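NADH:ubiquinone oxidoreductase, Na translocating, F subunit (Porphyromonas gingivalis, PDB 2R6H) binds flavin-adenine dinucleotide in a two-domain module of the ferredoxin reductase type, with a flavin-binding beta-barrel joined to a Rossmann-like nucleotide-binding domain. Local coordinates at residues A[50-55]-A[77-82]; A[195-200]-A[227-232]; A[35-40]-A[141-146]. All coordinates share one frame; numbering follows the deposited sequence.

Interaction 1: A[50-55]-A[77-82]; sequences PKYNIR and LTCKNE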
ATOM      1  N   PRO A  50     -11.430  18.845   0.191  1.00 30.77           N
ATOM      2  CA  PRO A  50     -12.030  20.174   0.061  1.00 32.46           C
ATOM      3  C   PRO A  50     -10.970  21.248  -0.159  1.00 33.26           C
ATOM      4  O   PRO A  50      -9.776  20.932  -0.194  1.00 32.69           O
ATOM      5  CB  PRO A  50     -12.642  20.364   1.435  1.00 31.95           C
ATOM      6  CG  PRO A  50     -11.546  19.832   2.320  1.00 30.64           C
ATOM      7  CD  PRO A  50     -10.963  18.623   1.572  1.00 29.55           C
ATOM      8  N   LYS A  51     -11.403  22.499  -0.305  1.00 43.00           N
ATOM      9  CA  LYS A  51     -10.464  23.609  -0.293  1.00 43.51           C
ATOM     10  C   LYS A  51      -9.848  23.637   1.102  1.00 42.86           C
ATOM     11  O   LYS A  51     -10.529  23.356   2.084  1.00 43.01           O
ATOM     12  CB  LYS A  51     -11.173  24.929  -0.604  1.00 45.46           C
ATOM     13  CG  LYS A  51     -11.748  25.009  -2.016  1.00 47.61           C
ATOM     14  CD  LYS A  51     -12.327  26.403  -2.368  1.00 51.18           C
ATOM     15  CE  LYS A  51     -11.224  27.450  -2.559  1.00 53.14           C
ATOM     16  NZ  LYS A  51     -11.687  28.722  -3.195  1.00 55.23           N
ATOM     17  N   TYR A  52      -8.563  23.951   1.194  1.00 42.95           N
ATOM     18  CA  TYR A  52      -7.899  23.915   2.483  1.00 42.43           C
ATOM     19  C   TYR A  52      -6.463  24.424   2.456  1.00 42.91           C
ATOM     20  O   TYR A  52      -5.890  24.712   1.408  1.00 43.55           O
ATOM     21  CB  TYR A  52      -7.903  22.490   3.024  1.00 41.09           C
ATOM     22  CG  TYR A  52      -6.800  21.656   2.430  1.00 41.00           C
ATOM     23  CD1 TYR A  52      -7.034  20.848   1.332  1.00 41.47           C
ATOM     24  CD2 TYR A  52      -5.511  21.704   2.945  1.00 41.33           C
ATOM     25  CE1 TYR A  52      -6.022  20.099   0.776  1.00 40.98           C
ATOM     26  CE2 TYR A  52      -4.495  20.960   2.395  1.00 41.55           C
ATOM     27  CZ  TYR A  52      -4.754  20.156   1.308  1.00 40.26           C
ATOM     28  OH  TYR A  52      -3.742  19.406   0.743  1.00 39.49           O
ATOM     29  N   ASN A  53      -5.881  24.488   3.642  1.00 52.90           N
ATOM     30  CA  ASN A  53      -4.566  25.040   3.845  1.00 53.13           C
ATOM     31  C   ASN A  53      -3.917  24.241   4.954  1.00 51.97           C
ATOM     32  O   ASN A  53      -4.529  24.080   5.997  1.00 52.56           O
ATOM     33  CB  ASN A  53      -4.751  26.469   4.329  1.00 54.70           C
ATOM     34  CG  ASN A  53      -3.539  27.329   4.096  1.00 56.58           C
ATOM     35  OD1 ASN A  53      -2.404  26.894   4.288  1.00 58.68           O
ATOM     36  ND2 ASN A  53      -3.772  28.569   3.682  1.00 59.16           N
ATOM     37  N   ILE A  54      -2.703  23.728   4.765  1.00 40.70           N
ATOM     38  CA  ILE A  54      -2.020  23.133   5.919  1.00 40.08           C
ATOM     39  C   ILE A  54      -0.503  23.065   6.016  1.00 38.73           C
ATOM     40  O   ILE A  54       0.180  22.677   5.080  1.00 38.76           O
ATOM     41  CB  ILE A  54      -2.535  21.738   6.287  1.00 39.92           C
ATOM     42  CG1 ILE A  54      -2.389  21.583   7.810  1.00 43.65           C
ATOM     43  CG2 ILE A  54      -1.783  20.670   5.508  1.00 39.23           C
ATOM     44  CD1 ILE A  54      -2.270  20.176   8.302  1.00 47.37           C
ATOM     45  N   ARG A  55       0.012  23.416   7.193  0.50 35.40           N
ATOM     46  CA  ARG A  55       1.430  23.281   7.509  0.50 34.46           C
ATOM     47  C   ARG A  55       1.769  21.857   7.979  0.50 32.43           C
ATOM     48  O   ARG A  55       1.094  21.303   8.846  0.50 32.96           O
ATOM     49  CB  ARG A  55       1.815  24.285   8.596  0.50 34.57           C
ATOM     50  CG  ARG A  55       1.544  25.739   8.242  0.50 39.19           C
ATOM     51  CD  ARG A  55       2.059  26.690   9.315  0.50 39.31           C
ATOM     52  NE  ARG A  55       0.986  27.270  10.120  0.50 46.74           N
ATOM     53  CZ  ARG A  55       1.176  27.887  11.284  0.50 52.84           C
ATOM     54  NH1 ARG A  55       2.398  27.991  11.795  0.50 54.48           N
ATOM     55  NH2 ARG A  55       0.145  28.392  11.946  0.50 55.68           N
ATOM     56  N   LEU A  77       7.426  21.909   4.959  1.00 24.14           N
ATOM     57  CA  LEU A  77       6.467  21.922   3.853  1.00 24.57           C
ATOM     58  C   LEU A  77       5.121  22.548   4.248  1.00 25.88           C
ATOM     59  O   LEU A  77       4.731  22.507   5.413  1.00 25.73           O
ATOM     60  CB  LEU A  77       6.262  20.502   3.334  1.00 22.78           C
ATOM     61  CG  LEU A  77       7.478  20.000   2.549  1.00 22.14           C
ATOM     62  CD1 LEU A  77       7.441  18.495   2.386  1.00 20.50           C
ATOM     63  CD2 LEU A  77       7.575  20.692   1.189  1.00 21.45           C
ATOM     64  N   THR A  78       4.438  23.165   3.284  1.00 23.31           N
ATOM     65  CA  THR A  78       3.033  23.568   3.444  1.00 24.19           C
ATOM     66  C   THR A  78       2.272  23.228   2.168  1.00 25.06           C
ATOM     67  O   THR A  78       2.887  23.033   1.133  1.00 25.80           O
ATOM     68  CB  THR A  78       2.866  25.067   3.748  1.00 24.82           C
ATOM     69  OG1 THR A  78       3.523  25.829   2.739  1.00 26.85           O
ATOM     70  CG2 THR A  78       3.438  25.422   5.093  1.00 24.34           C
ATOM     71  N   CYS A  79       0.948  23.139   2.241  1.00 37.40           N
ATOM     72  CA  CYS A  79       0.141  22.802   1.064  1.00 38.44           C
ATOM     73  C   CYS A  79      -1.218  23.511   1.022  1.00 39.60           C
ATOM     74  O   CYS A  79      -2.022  23.381   1.940  1.00 39.29           O
ATOM     75  CB  CYS A  79      -0.056  21.285   0.954  1.00 37.14           C
ATOM     76  SG  CYS A  79      -0.901  20.747  -0.565  1.00 39.92           S
ATOM     77  N   LYS A  80      -1.458  24.247  -0.060  1.00 55.54           N
ATOM     78  CA  LYS A  80      -2.714  24.957  -0.278  1.00 57.51           C
ATOM     79  C   LYS A  80      -3.516  24.311  -1.420  1.00 58.41           C
ATOM     80  O   LYS A  80      -3.023  24.165  -2.533  1.00 58.54           O
ATOM     81  CB  LYS A  80      -2.409  26.416  -0.620  1.00 58.81           C
ATOM     82  CG  LYS A  80      -3.613  27.329  -0.705  1.00 62.68           C
ATOM     83  CD  LYS A  80      -3.680  28.279   0.485  1.00 68.89           C
ATOM     84  CE  LYS A  80      -5.008  29.050   0.544  1.00 71.73           C
ATOM     85  NZ  LYS A  80      -5.172  30.060  -0.561  1.00 75.68           N
ATOM     86  N   ASN A  81      -4.748  23.909  -1.153  1.00 40.99           N
ATOM     87  CA  ASN A  81      -5.607  23.425  -2.230  1.00 42.56           C
ATOM     88  C   ASN A  81      -6.714  24.421  -2.496  1.00 43.67           C
ATOM     89  O   ASN A  81      -7.459  24.764  -1.590  1.00 42.98           O
ATOM     90  CB  ASN A  81      -6.209  22.067  -1.877  1.00 42.13           C
ATOM     91  CG  ASN A  81      -7.172  21.564  -2.934  1.00 43.25           C
ATOM     92  OD1 ASN A  81      -6.969  21.775  -4.129  1.00 44.92           O
ATOM     93  ND2 ASN A  81      -8.231  20.896  -2.495  1.00 44.41           N
ATOM     94  N   GLU A  82      -6.836  24.889  -3.731  1.00 49.21           N
ATOM     95  CA  GLU A  82      -7.804  25.943  -4.009  1.00 51.83           C
ATOM     96  C   GLU A  82      -8.999  25.482  -4.825  1.00 52.80           C
ATOM     97  O   GLU A  82      -9.768  26.301  -5.314  1.00 54.53           O
ATOM     98  CB  GLU A  82      -7.137  27.136  -4.690  1.00 53.15           C
ATOM     99  CG  GLU A  82      -5.985  27.735  -3.889  1.00 55.91           C
ATOM    100  CD  GLU A  82      -5.297  28.889  -4.616  1.00 62.40           C
ATOM    101  OE1 GLU A  82      -5.876  30.003  -4.645  1.00 65.93           O
ATOM    102  OE2 GLU A  82      -4.173  28.682  -5.137  1.00 64.26           O
TER
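Strands 52-55 and 78-81 form a two-stranded antiparallel sheet, separate from the six-stranded antiparallel sheet of the flavin-binding domain and joined through a long excursion that includes helix 66-71. Tyr52 with Asn81 and Ile54 with Cys79 are the hydrogen-bonded pairs. Tyr52 N donates to Asn81 O, in the carbonyl plane and on a lone pair, and Asn81 N returns a bond to Tyr52 O at 2.9 Å. The side chains of both pairs share the sheet face turned to helix 127-132, while Asn53, Arg55, Thr78 and Lys80 populate the exposed one.

Tyr52 spans the first face. From CB its ring swings into the crowded position between the backbone N and the carbonyl carbon (chi1 82°), which lays it across to the partner strand. CD1 and CE1 both lie on Asn81 CB, CE1 at 3.3 Å, and CZ also approaches it; CD2 and CE2 approach Cys79 O, CE2 at 3.5 Å. The backbone N of Asn81 lies over one ring face, and the Asn81 side-chain amide is inclined 60° to the ring. At the tip, OH is 3.4 Å from Cys79 SG and hydrogen-bonds Ile127 O of the covering helix, fixing the sheet to it. The ring also meets that of Tyr131. Cys79, which is buried, has its side chain about 7 Å from the bound FAD.

Asn81, at the end of its strand, holds CG anti to its backbone N, and ND2 donates to Pro50 O at 2.8 Å, from above the carbonyl plane, with a further weak bond to Glu83 O.

Interaction 2: A[195-200]-A[227-232]; sequences RSKNEI and PEDNWT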
ATOM      1  N   ARG A 195      12.226  -0.377   2.048  1.00 55.41           N
ATOM      2  CA  ARG A 195      13.597   0.100   2.028  1.00 57.67           C
ATOM      3  C   ARG A 195      14.411  -0.418   3.224  1.00 57.79           C
ATOM      4  O   ARG A 195      15.511  -0.910   3.035  1.00 59.03           O
ATOM      5  CB  ARG A 195      13.685   1.619   1.828  1.00 58.05           C
ATOM      6  CG  ARG A 195      14.100   2.432   3.027  1.00 61.76           C
ATOM      7  CD  ARG A 195      14.151   3.930   2.686  1.00 62.53           C
ATOM      8  NE  ARG A 195      15.479   4.364   2.236  1.00 74.33           N
ATOM      9  CZ  ARG A 195      15.772   4.834   1.017  1.00 77.52           C
ATOM     10  NH1 ARG A 195      14.830   4.953   0.079  1.00 78.15           N
ATOM     11  NH2 ARG A 195      17.022   5.197   0.734  1.00 78.56           N
ATOM     12  N   SER A 196      13.863  -0.355   4.437  1.00 28.82           N
ATOM     13  CA  SER A 196      14.547  -0.886   5.634  1.00 30.29           C
ATOM     14  C   SER A 196      13.606  -1.517   6.663  1.00 31.19           C
ATOM     15  O   SER A 196      12.386  -1.423   6.537  1.00 30.66           O
ATOM     16  CB  SER A 196      15.350   0.208   6.340  1.00 31.83           C
ATOM     17  OG  SER A 196      14.511   0.998   7.175  1.00 34.68           O
ATOM     18  N   LYS A 197      14.171  -2.117   7.709  1.00 30.48           N
ATOM     19  CA  LYS A 197      13.340  -2.788   8.709  1.00 31.36           C
ATOM     20  C   LYS A 197      12.250  -1.913   9.310  1.00 30.79           C
ATOM     21  O   LYS A 197      11.163  -2.401   9.573  1.00 30.78           O
ATOM     22  CB  LYS A 197      14.163  -3.398   9.840  1.00 32.38           C
ATOM     23  CG  LYS A 197      13.323  -4.322  10.698  1.00 33.86           C
ATOM     24  CD  LYS A 197      14.149  -5.223  11.616  1.00 38.55           C
ATOM     25  CE  LYS A 197      14.326  -4.613  13.004  1.00 39.96           C
ATOM     26  NZ  LYS A 197      14.220  -5.646  14.087  1.00 39.86           N
ATOM     27  N   ASN A 198      12.542  -0.632   9.528  1.00 32.60           N
ATOM     28  CA  ASN A 198      11.608   0.280  10.187  1.00 32.45           C
ATOM     29  C   ASN A 198      10.337   0.498   9.373  1.00 32.13           C
ATOM     30  O   ASN A 198       9.292   0.888   9.913  1.00 32.56           O
ATOM     31  CB  ASN A 198      12.296   1.629  10.439  1.00 32.64           C
ATOM     32  CG  ASN A 198      11.505   2.547  11.375  1.00 31.36           C
ATOM     33  OD1 ASN A 198      11.036   2.133  12.435  1.00 29.79           O
ATOM     34  ND2 ASN A 198      11.379   3.808  10.983  1.00 29.45           N
ATOM     35  N   GLU A 199      10.431   0.233   8.074  1.00 55.06           N
ATOM     36  CA  GLU A 199       9.352   0.548   7.150  1.00 53.73           C
ATOM     37  C   GLU A 199       8.376  -0.603   6.896  1.00 52.90           C
ATOM     38  O   GLU A 199       7.462  -0.492   6.078  1.00 52.30           O
ATOM     39  CB  GLU A 199       9.935   1.070   5.840  1.00 52.91           C
ATOM     40  CG  GLU A 199       9.979   2.588   5.753  1.00 57.58           C
ATOM     41  CD  GLU A 199      10.657   3.247   6.948  1.00 66.33           C
ATOM     42  OE1 GLU A 199      11.904   3.188   7.055  1.00 71.27           O
ATOM     43  OE2 GLU A 199       9.938   3.850   7.769  1.00 69.88           O
ATOM     44  N   ILE A 200       8.550  -1.705   7.604  1.00 39.57           N
ATOM     45  CA  ILE A 200       7.645  -2.825   7.445  1.00 39.63           C
ATOM     46  C   ILE A 200       6.405  -2.615   8.297  1.00 39.81           C
ATOM     47  O   ILE A 200       6.491  -2.075   9.400  1.00 41.61           O
ATOM     48  CB  ILE A 200       8.311  -4.114   7.897  1.00 41.60           C
ATOM     49  CG1 ILE A 200       9.599  -4.341   7.101  1.00 41.42           C
ATOM     50  CG2 ILE A 200       7.339  -5.288   7.759  1.00 43.81           C
ATOM     51  CD1 ILE A 200      10.668  -5.126   7.865  1.00 45.58           C
ATOM     52  N   PRO A 227      22.039  -0.430   9.429  1.00 67.94           N
ATOM     53  CA  PRO A 227      22.828  -1.128  10.451  1.00 69.32           C
ATOM     54  C   PRO A 227      22.021  -1.550  11.681  1.00 68.61           C
ATOM     55  O   PRO A 227      22.254  -2.619  12.235  1.00 69.88           O
ATOM     56  CB  PRO A 227      23.875  -0.087  10.832  1.00 71.09           C
ATOM     57  CG  PRO A 227      24.100   0.676   9.551  1.00 70.36           C
ATOM     58  CD  PRO A 227      22.783   0.691   8.823  1.00 67.93           C
ATOM     59  N   GLU A 228      21.074  -0.728  12.099  1.00 58.09           N
ATOM     60  CA  GLU A 228      20.291  -1.048  13.283  1.00 58.22           C
ATOM     61  C   GLU A 228      19.288  -2.179  13.085  1.00 57.27           C
ATOM     62  O   GLU A 228      18.614  -2.598  14.030  1.00 58.08           O
ATOM     63  CB  GLU A 228      19.532   0.185  13.771  1.00 58.30           C
ATOM     64  CG  GLU A 228      18.711   0.903  12.707  1.00 56.91           C
ATOM     65  CD  GLU A 228      19.461   2.080  12.103  1.00 58.05           C
ATOM     66  OE1 GLU A 228      20.659   1.908  11.741  1.00 57.41           O
ATOM     67  OE2 GLU A 228      18.848   3.173  12.004  1.00 56.93           O
ATOM     68  N   ASP A 229      19.165  -2.661  11.858  1.00 67.85           N
ATOM     69  CA  ASP A 229      18.119  -3.628  11.555  1.00 66.24           C
ATOM     70  C   ASP A 229      18.513  -5.027  12.003  1.00 66.21           C
ATOM     71  O   ASP A 229      17.648  -5.870  12.261  1.00 65.86           O
ATOM     72  CB  ASP A 229      17.788  -3.616  10.059  1.00 65.50           C
ATOM     73  CG  ASP A 229      17.246  -2.274   9.588  1.00 65.98           C
ATOM     74  OD1 ASP A 229      17.392  -1.952   8.387  1.00 67.02           O
ATOM     75  OD2 ASP A 229      16.671  -1.544  10.423  1.00 66.98           O
ATOM     76  N   ASN A 230      19.821  -5.262  12.099  1.00 61.22           N
ATOM     77  CA  ASN A 230      20.343  -6.579  12.436  1.00 61.30           C
ATOM     78  C   ASN A 230      19.714  -7.586  11.501  1.00 58.73           C
ATOM     79  O   ASN A 230      19.180  -8.613  11.927  1.00 59.69           O
ATOM     80  CB  ASN A 230      20.024  -6.926  13.892  1.00 62.81           C
ATOM     81  CG  ASN A 230      20.624  -5.924  14.876  1.00 66.10           C
ATOM     82  OD1 ASN A 230      21.781  -5.516  14.724  1.00 68.73           O
ATOM     83  ND2 ASN A 230      19.842  -5.522  15.885  1.00 66.24           N
ATOM     84  N   TRP A 231      19.786  -7.273  10.213  1.00 34.39           N
ATOM     85  CA  TRP A 231      18.945  -7.925   9.227  1.00 31.67           C
ATOM     86  C   TRP A 231      19.564  -9.148   8.559  1.00 31.30           C
ATOM     87  O   TRP A 231      20.534  -9.048   7.795  1.00 31.41           O
ATOM     88  CB  TRP A 231      18.509  -6.939   8.162  1.00 30.65           C
ATOM     89  CG  TRP A 231      17.547  -7.547   7.227  1.00 28.91           C
ATOM     90  CD1 TRP A 231      17.778  -7.928   5.939  1.00 27.79           C
ATOM     91  CD2 TRP A 231      16.192  -7.880   7.511  1.00 28.42           C
ATOM     92  NE1 TRP A 231      16.639  -8.463   5.397  1.00 25.62           N
ATOM     93  CE2 TRP A 231      15.648  -8.445   6.346  1.00 26.99           C
ATOM     94  CE3 TRP A 231      15.379  -7.754   8.640  1.00 28.30           C
ATOM     95  CZ2 TRP A 231      14.329  -8.884   6.277  1.00 27.32           C
ATOM     96  CZ3 TRP A 231      14.075  -8.188   8.569  1.00 28.63           C
ATOM     97  CH2 TRP A 231      13.563  -8.745   7.400  1.00 28.66           C
ATOM     98  N   THR A 232      18.941 -10.290   8.817  1.00 32.23           N
ATOM     99  CA  THR A 232      19.439 -11.587   8.425  1.00 31.42           C
ATOM    100  C   THR A 232      18.761 -12.094   7.141  1.00 31.24           C
ATOM    101  O   THR A 232      19.234 -13.045   6.498  1.00 31.57           O
ATOM    102  CB  THR A 232      19.168 -12.538   9.574  1.00 31.66           C
ATOM    103  OG1 THR A 232      20.370 -12.743  10.308  1.00 30.80           O
ATOM    104  CG2 THR A 232      18.674 -13.852   9.081  1.00 32.37           C
TER
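With CG anti to its carbonyl carbon (chi1 -62°), Asp229 points its carboxylate at the start of the short 3-10 segment 197-199, while Lys197, its CG anti to the backbone N (chi1 -168°), extends its chain back along Asp229. The carboxylate meets backbone rather than a charged tip: Lys197 N donates to Asp229 OD1 in a nearly straight but weak hydrogen bond of 3.3 Å, N-H...O angle 171°. Asp229 OD1 also accepts from Gln226 N, so two backbone N-H groups converge on one oxygen. Asp229 OD2 lies 3.2 Å from Lys197 CB.

Bends at chi3 and chi4 carry the lysine past the aspartate. Lys197 CD and CE run beside Asp229 O, and CD reaches Trp231 CE3 at 4.1 Å, crossing the indole obliquely. Trp231 NE1 is occupied by Tyr234 O, and its ring leans on Ile220 and Leu222. The contact thus joins the loops that follow neighbouring parallel strands 188-194 and 216-222 of the Rossmann-like domain.

Lys197 NZ remains 6.0 Å from Asp229 OD2, so the opposite charges make no salt bridge; the buried carboxylate probably draws its stabilisation mainly from the backbone N-H groups.

Interaction 3: A[35-40]-A[141-146]; sequences ETMNFK and VMMSGP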
ATOM      1  N   GLU A  35     -24.604   1.228   8.335  1.00 79.04           N
ATOM      2  CA  GLU A  35     -24.242   1.402   6.940  1.00 77.59           C
ATOM      3  C   GLU A  35     -23.108   0.443   6.636  1.00 76.20           C
ATOM      4  O   GLU A  35     -22.375   0.038   7.535  1.00 76.20           O
ATOM      5  CB  GLU A  35     -23.808   2.839   6.654  1.00 76.69           C
ATOM      6  CG  GLU A  35     -24.918   3.885   6.770  1.00 79.26           C
ATOM      7  CD  GLU A  35     -25.842   3.922   5.557  1.00 82.45           C
ATOM      8  OE1 GLU A  35     -26.374   5.013   5.251  1.00 83.57           O
ATOM      9  OE2 GLU A  35     -26.033   2.870   4.912  1.00 83.31           O
ATOM     10  N   THR A  36     -22.972   0.079   5.366  1.00 72.19           N
ATOM     11  CA  THR A  36     -21.961  -0.894   4.946  1.00 71.72           C
ATOM     12  C   THR A  36     -21.588  -0.743   3.463  1.00 70.73           C
ATOM     13  O   THR A  36     -22.445  -0.461   2.614  1.00 71.43           O
ATOM     14  CB  THR A  36     -22.411  -2.355   5.268  1.00 73.27           C
ATOM     15  OG1 THR A  36     -21.830  -2.772   6.511  1.00 73.38           O
ATOM     16  CG2 THR A  36     -21.983  -3.330   4.176  1.00 72.89           C
HETATM   17  N   MSE A  37     -20.300  -0.909   3.164  1.00 65.57           N
HETATM   18  CA  MSE A  37     -19.836  -0.923   1.780  1.00 66.34           C
HETATM   19  C   MSE A  37     -19.505  -2.346   1.312  1.00 65.62           C
HETATM   20  O   MSE A  37     -18.576  -2.987   1.819  1.00 64.48           O
HETATM   21  CB  MSE A  37     -18.628  -0.008   1.597  1.00 64.35           C
HETATM   22  CG  MSE A  37     -18.263   0.246   0.146  1.00 65.30           C
HETATM   23 SE   MSE A  37     -16.436   0.912  -0.060  1.00 67.62          SE
HETATM   24  CE  MSE A  37     -16.648   2.675   0.749  1.00 68.18           C
ATOM     25  N   ASN A  38     -20.303  -2.833   0.365  1.00 79.48           N
ATOM     26  CA  ASN A  38     -20.058  -4.101  -0.294  1.00 79.27           C
ATOM     27  C   ASN A  38     -18.979  -3.887  -1.322  1.00 77.56           C
ATOM     28  O   ASN A  38     -19.165  -3.094  -2.238  1.00 78.05           O
ATOM     29  CB  ASN A  38     -21.314  -4.564  -1.028  1.00 81.10           C
ATOM     30  CG  ASN A  38     -22.560  -4.464  -0.176  1.00 84.37           C
ATOM     31  OD1 ASN A  38     -22.493  -4.590   1.046  1.00 84.63           O
ATOM     32  ND2 ASN A  38     -23.713  -4.242  -0.818  1.00 88.14           N
ATOM     33  N   PHE A  39     -17.853  -4.576  -1.193  1.00 55.61           N
ATOM     34  CA  PHE A  39     -16.819  -4.446  -2.209  1.00 53.86           C
ATOM     35  C   PHE A  39     -16.082  -5.743  -2.446  1.00 53.33           C
ATOM     36  O   PHE A  39     -16.083  -6.610  -1.591  1.00 53.71           O
ATOM     37  CB  PHE A  39     -15.839  -3.320  -1.851  1.00 52.11           C
ATOM     38  CG  PHE A  39     -15.008  -3.590  -0.626  1.00 49.85           C
ATOM     39  CD1 PHE A  39     -13.691  -3.998  -0.740  1.00 47.80           C
ATOM     40  CD2 PHE A  39     -15.535  -3.417   0.641  1.00 50.64           C
ATOM     41  CE1 PHE A  39     -12.923  -4.233   0.388  1.00 47.99           C
ATOM     42  CE2 PHE A  39     -14.762  -3.654   1.773  1.00 48.23           C
ATOM     43  CZ  PHE A  39     -13.460  -4.062   1.646  1.00 47.42           C
ATOM     44  N   LYS A  40     -15.470  -5.883  -3.616  1.00 52.66           N
ATOM     45  CA  LYS A  40     -14.596  -7.024  -3.866  1.00 52.85           C
ATOM     46  C   LYS A  40     -13.144  -6.621  -3.551  1.00 50.41           C
ATOM     47  O   LYS A  40     -12.769  -5.464  -3.750  1.00 49.52           O
ATOM     48  CB  LYS A  40     -14.764  -7.532  -5.306  1.00 53.67           C
ATOM     49  CG  LYS A  40     -16.157  -8.106  -5.603  1.00 57.48           C
ATOM     50  CD  LYS A  40     -16.275  -8.727  -7.002  1.00 60.20           C
ATOM     51  CE  LYS A  40     -15.763 -10.191  -7.073  1.00 64.76           C
ATOM     52  NZ  LYS A  40     -16.819 -11.251  -6.826  1.00 66.42           N
ATOM     53  N   VAL A 141     -15.034  12.734   6.830  1.00 43.80           N
ATOM     54  CA  VAL A 141     -14.641  12.718   5.425  1.00 43.98           C
ATOM     55  C   VAL A 141     -15.782  12.216   4.575  1.00 45.55           C
ATOM     56  O   VAL A 141     -16.554  11.361   5.018  1.00 45.76           O
ATOM     57  CB  VAL A 141     -13.461  11.780   5.189  1.00 42.81           C
ATOM     58  CG1 VAL A 141     -12.177  12.558   5.168  1.00 42.80           C
ATOM     59  CG2 VAL A 141     -13.442  10.689   6.256  1.00 42.60           C
HETATM   60  N   MSE A 142     -15.878  12.735   3.354  1.00 67.57           N
HETATM   61  CA  MSE A 142     -16.832  12.218   2.381  1.00 69.68           C
HETATM   62  C   MSE A 142     -16.159  11.141   1.567  1.00 68.95           C
HETATM   63  O   MSE A 142     -15.065  11.344   1.052  1.00 67.35           O
HETATM   64  CB  MSE A 142     -17.304  13.324   1.452  1.00 72.55           C
HETATM   65  CG  MSE A 142     -17.980  14.472   2.166  1.00 77.45           C
HETATM   66 SE   MSE A 142     -19.678  13.972   3.004  1.00 91.23          SE
HETATM   67  CE  MSE A 142     -19.626  15.221   4.529  1.00 84.23           C
HETATM   68  N   MSE A 143     -16.809   9.995   1.444  1.00 73.71           N
HETATM   69  CA  MSE A 143     -16.178   8.866   0.794  1.00 74.77           C
HETATM   70  C   MSE A 143     -17.151   8.085  -0.059  1.00 72.73           C
HETATM   71  O   MSE A 143     -18.262   7.799   0.357  1.00 73.50           O
HETATM   72  CB  MSE A 143     -15.562   7.949   1.835  1.00 72.81           C
HETATM   73  CG  MSE A 143     -14.599   6.967   1.240  1.00 76.78           C
HETATM   74 SE   MSE A 143     -13.735   5.836   2.564  1.00 83.05          SE
HETATM   75  CE  MSE A 143     -15.279   4.745   3.066  1.00 82.28           C
ATOM     76  N   SER A 144     -16.731   7.736  -1.262  1.00 43.68           N
ATOM     77  CA  SER A 144     -17.575   6.937  -2.144  1.00 43.11           C
ATOM     78  C   SER A 144     -16.868   5.664  -2.577  1.00 41.35           C
ATOM     79  O   SER A 144     -15.642   5.595  -2.583  1.00 40.20           O
ATOM     80  CB  SER A 144     -18.005   7.744  -3.378  1.00 44.18           C
ATOM     81  OG  SER A 144     -16.908   8.400  -3.998  1.00 42.78           O
ATOM     82  N   GLY A 145     -17.648   4.657  -2.944  1.00 38.39           N
ATOM     83  CA  GLY A 145     -17.095   3.411  -3.436  1.00 37.10           C
ATOM     84  C   GLY A 145     -18.176   2.353  -3.528  1.00 37.86           C
ATOM     85  O   GLY A 145     -19.331   2.644  -3.206  1.00 39.31           O
ATOM     86  N   PRO A 146     -17.808   1.127  -3.963  1.00 40.80           N
ATOM     87  CA  PRO A 146     -16.439   0.757  -4.348  1.00 39.03           C
ATOM     88  C   PRO A 146     -16.204   1.042  -5.825  1.00 39.17           C
ATOM     89  O   PRO A 146     -17.168   1.198  -6.566  1.00 40.29           O
ATOM     90  CB  PRO A 146     -16.427  -0.764  -4.147  1.00 38.95           C
ATOM     91  CG  PRO A 146     -17.836  -1.150  -3.795  1.00 40.59           C
ATOM     92  CD  PRO A 146     -18.716  -0.012  -4.133  1.00 41.75           C
TER
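Strand 140-147 runs between strands 44-49 and 9-19 in the antiparallel beta-barrel that characterises the flavin domain of this family, and residues 35-40, in the connection from strand 24-30 to strand 44-49, lie against it. The two segments share no hydrogen bond; side chains carry the contact. The backbone of Met37 is hydrogen-bonded to Gly98, outside it.

Its dense part is built on two buried selenomethionines. Met37 leaves the loop with CG anti to the backbone N (chi1 -168°), stays extended through chi2, then bends at SE, so that its methyl meets that of Met143 tip to tip, CE to CE 3.4 Å. Met143 has the same extended stem but bends at chi3 in the opposite sense, and the two chains cross at about a right angle. Beside them Met37 SE lies over the backbone at Gly145, 4.1 Å from Gly145 C, where glycine presents no side chain. Val29 and Ile47 pack on Met143, and Trp10 on Met37, which makes this an apolar patch of the barrel. Next along, after a cis peptide, the Pro146 ring turns to the loop, its CB 3.5 Å from Phe39 CB. The phenyl group itself, in the crowded position between the backbone N and the carbonyl carbon (chi1 67°), leads away to Met91.

The other side is looser. Asn38 is exposed, and its side chain stays 5.6 Å or more from the strand; Ser144 points away from the loop, its OG bonded to Tyr147 OH.

Selenium, methyl, methylene and proline-ring atoms meet one another and the Gly145 backbone, so the contact probably rests on dispersion and the burial of apolar surface.

How the interactions relate
Following the chain from the N terminus, residues 35-40 open interaction 3 and residues 50-55 open interaction 1. Interaction 1 closes first, at 77-82, and interaction 3 only at 141-146, so the small sheet's excursion is contained within the much longer loop of the barrel contact. Their nearest atoms are about 7 Å apart without touching. Interaction 2 follows in series, opening at 195-200 and closing at 227-232 in the nucleotide-binding domain, and crosses neither. Its centre lies about 35 Å from that of interaction 3, across the chain's centre. Interaction 1 pairs two strands of a small separate sheet, interaction 3 lays a loop on barrel strand 140-147, and interaction 2 joins two loops of the parallel-sheet domain.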